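Local coordinates for RNA polymerase II subunit A C-terminal domain phosphatase SSU72 (Homo sapiens, PDB 4H3K), which removes phosphate from serine and threonine residues of the C-terminal domain of RNA polymerase II, acting in RNA processing, termination and pre-mRNA polyadenylation, at residues H43-L46 / S47-F51. The protein carries 1 engineered substitution. Residues are numbered along the deposited sequence; the frame is centred on the assembly and turned at random.
Sequences HNIL and SKRGF
Leu46 O lies at the edge of the Phe51 ring, in its plane and 3.6 Å from Phe51 CD2, whereas Leu46 CD2 stands over the ring face above Phe51 CD2, 3.6 Å from it. Phe51 chi1 (-72°) sets CG beside the backbone N, the atom that bonds Leu46 O, which keeps the ring edge by that oxygen. The His43 imidazole has Ser47 CB near its plane at the CD2 edge, and its ND1 is hydrogen-bonded to Ser55. Asn44 OD1 meets the lysine one turn later, 3.7 Å from Lys48 CD; an alanine at Asn44 would probably leave the lysine's methylene chain without this neighbour and freer to turn. Ile45 and Arg49 run side by side, Ile45 CG2 resting on Arg49 CD, 3.9 Å away, and oblique to the guanidinium.

The backbone shows how helix 38-48 stops. Ser47 N donates to His43 O over 2.8 Å in a regular helical bond. Phe51 N reaches back to Leu46 O at 3.1 Å, nearly straight at nitrogen (164°) but 35° above the carbonyl plane. With the Gly50 N to Ser47 O bond (3.2 Å) and the positive phi of Gly50, it defines a Schellman motif. This turn leads into strand 52-57 of the beta-alpha-beta unit, while Phe51 also packs on helix 165-184. Leu46 O, gripped by Phe51 N and weakly by Arg49 N, sits beside the methyl-ring contact, fixing helix end and strand start by polar and apolar ties.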
ATOM      1  N   HIS B  43      20.598   5.133   6.943  1.00 25.67           N
ATOM      2  CA  HIS B  43      19.815   5.451   8.143  1.00 26.93           C
ATOM      3  C   HIS B  43      20.485   6.642   8.814  1.00 28.21           C
ATOM      4  O   HIS B  43      19.824   7.640   9.113  1.00 28.85           O
ATOM      5  CB  HIS B  43      19.809   4.238   9.087  1.00 26.59           C
ATOM      6  CG  HIS B  43      18.868   4.345  10.251  1.00 29.22           C
ATOM      7  ND1 HIS B  43      18.227   3.239  10.782  1.00 28.08           N
ATOM      8  CD2 HIS B  43      18.490   5.398  11.014  1.00 28.91           C
ATOM      9  CE1 HIS B  43      17.484   3.612  11.806  1.00 29.44           C
ATOM     10  NE2 HIS B  43      17.619   4.918  11.965  1.00 31.64           N
ATOM     11  N   ASN B  44      21.799   6.547   9.001  1.00 28.46           N
ATOM     12  CA  ASN B  44      22.561   7.604   9.664  1.00 30.64           C
ATOM     13  C   ASN B  44      22.442   8.960   8.935  1.00 30.46           C
ATOM     14  O   ASN B  44      22.084   9.969   9.569  1.00 30.91           O
ATOM     15  CB  ASN B  44      24.028   7.171   9.875  1.00 30.91           C
ATOM     16  CG  ASN B  44      24.822   8.135  10.794  1.00 36.45           C
ATOM     17  OD1 ASN B  44      25.755   8.803  10.336  1.00 40.10           O
ATOM     18  ND2 ASN B  44      24.436   8.220  12.064  1.00 37.28           N
ATOM     19  N   ILE B  45      22.719   8.996   7.629  1.00 29.92           N
ATOM     20  CA  ILE B  45      22.650  10.265   6.876  1.00 29.89           C
ATOM     21  C   ILE B  45      21.202  10.816   6.891  1.00 29.92           C
ATOM     22  O   ILE B  45      20.969  11.998   7.200  1.00 29.74           O
ATOM     23  CB  ILE B  45      23.150  10.113   5.391  1.00 29.79           C
ATOM     24  CG1 ILE B  45      24.628   9.632   5.323  1.00 33.50           C
ATOM     25  CG2 ILE B  45      23.008  11.446   4.605  1.00 30.86           C
ATOM     26  CD1 ILE B  45      25.514  10.108   6.414  1.00 35.62           C
ATOM     27  N   LEU B  46      20.224   9.956   6.585  1.00 28.02           N
ATOM     28  CA  LEU B  46      18.821  10.417   6.515  1.00 28.32           C
ATOM     29  C   LEU B  46      18.383  10.952   7.866  1.00 29.24           C
ATOM     30  O   LEU B  46      17.793  12.027   7.943  1.00 28.75           O
ATOM     31  CB  LEU B  46      17.881   9.321   6.012  1.00 26.48           C
ATOM     32  CG  LEU B  46      18.038   9.009   4.503  1.00 26.21           C
ATOM     33  CD1 LEU B  46      17.328   7.746   4.144  1.00 25.87           C
ATOM     34  CD2 LEU B  46      17.488  10.125   3.604  1.00 23.38           C
ATOM     35  N   SER B  47      18.708  10.204   8.925  1.00 30.27           N
ATOM     36  CA  SER B  47      18.292  10.585  10.271  1.00 32.77           C
ATOM     37  C   SER B  47      18.876  11.957  10.626  1.00 33.60           C
ATOM     38  O   SER B  47      18.170  12.813  11.130  1.00 33.68           O
ATOM     39  CB  SER B  47      18.718   9.523  11.274  1.00 32.51           C
ATOM     40  OG  SER B  47      18.501   9.991  12.575  1.00 37.80           O
ATOM     41  N   LYS B  48      20.156  12.159  10.317  1.00 34.33           N
ATOM     42  CA  LYS B  48      20.858  13.419  10.596  1.00 36.33           C
ATOM     43  C   LYS B  48      20.298  14.584   9.800  1.00 36.64           C
ATOM     44  O   LYS B  48      20.317  15.733  10.257  1.00 38.18           O
ATOM     45  CB  LYS B  48      22.356  13.265  10.316  1.00 37.09           C
ATOM     46  CG  LYS B  48      23.139  12.766  11.509  1.00 41.16           C
ATOM     47  CD  LYS B  48      24.530  12.245  11.098  1.00 47.52           C
ATOM     48  CE  LYS B  48      25.508  12.198  12.273  1.00 51.54           C
ATOM     49  NZ  LYS B  48      24.789  11.909  13.545  1.00 54.99           N
ATOM     50  N   ARG B  49      19.773  14.292   8.617  1.00 35.14           N
ATOM     51  CA  ARG B  49      19.184  15.327   7.790  1.00 35.78           C
ATOM     52  C   ARG B  49      17.686  15.497   7.965  1.00 34.98           C
ATOM     53  O   ARG B  49      17.017  16.103   7.136  1.00 35.50           O
ATOM     54  CB  ARG B  49      19.660  15.214   6.335  1.00 34.95           C
ATOM     55  CG  ARG B  49      21.023  15.938   6.184  1.00 38.35           C
ATOM     56  CD  ARG B  49      22.019  15.129   5.382  1.00 38.09           C
ATOM     57  NE  ARG B  49      23.412  15.563   5.580  1.00 38.29           N
ATOM     58  CZ  ARG B  49      24.270  15.686   4.574  1.00 39.02           C
ATOM     59  NH1 ARG B  49      23.845  15.466   3.323  1.00 35.66           N
ATOM     60  NH2 ARG B  49      25.519  16.069   4.801  1.00 37.86           N
ATOM     61  N   GLY B  50      17.173  14.992   9.083  1.00 35.02           N
ATOM     62  CA  GLY B  50      15.821  15.322   9.529  1.00 34.58           C
ATOM     63  C   GLY B  50      14.691  14.464   8.965  1.00 33.68           C
ATOM     64  O   GLY B  50      13.529  14.839   9.107  1.00 34.38           O
ATOM     65  N   PHE B  51      15.010  13.322   8.346  1.00 31.55           N
ATOM     66  CA  PHE B  51      13.963  12.401   7.837  1.00 30.80           C
ATOM     67  C   PHE B  51      13.533  11.422   8.898  1.00 30.76           C
ATOM     68  O   PHE B  51      14.298  11.093   9.793  1.00 31.07           O
ATOM     69  CB  PHE B  51      14.467  11.588   6.634  1.00 29.88           C
ATOM     70  CG  PHE B  51      14.610  12.398   5.383  1.00 29.32           C
ATOM     71  CD1 PHE B  51      13.528  12.577   4.526  1.00 29.85           C
ATOM     72  CD2 PHE B  51      15.821  12.994   5.069  1.00 29.02           C
ATOM     73  CE1 PHE B  51      13.660  13.338   3.348  1.00 28.51           C
ATOM     74  CE2 PHE B  51      15.963  13.776   3.922  1.00 29.93           C
ATOM     75  CZ  PHE B  51      14.893  13.939   3.054  1.00 29.84           C
TER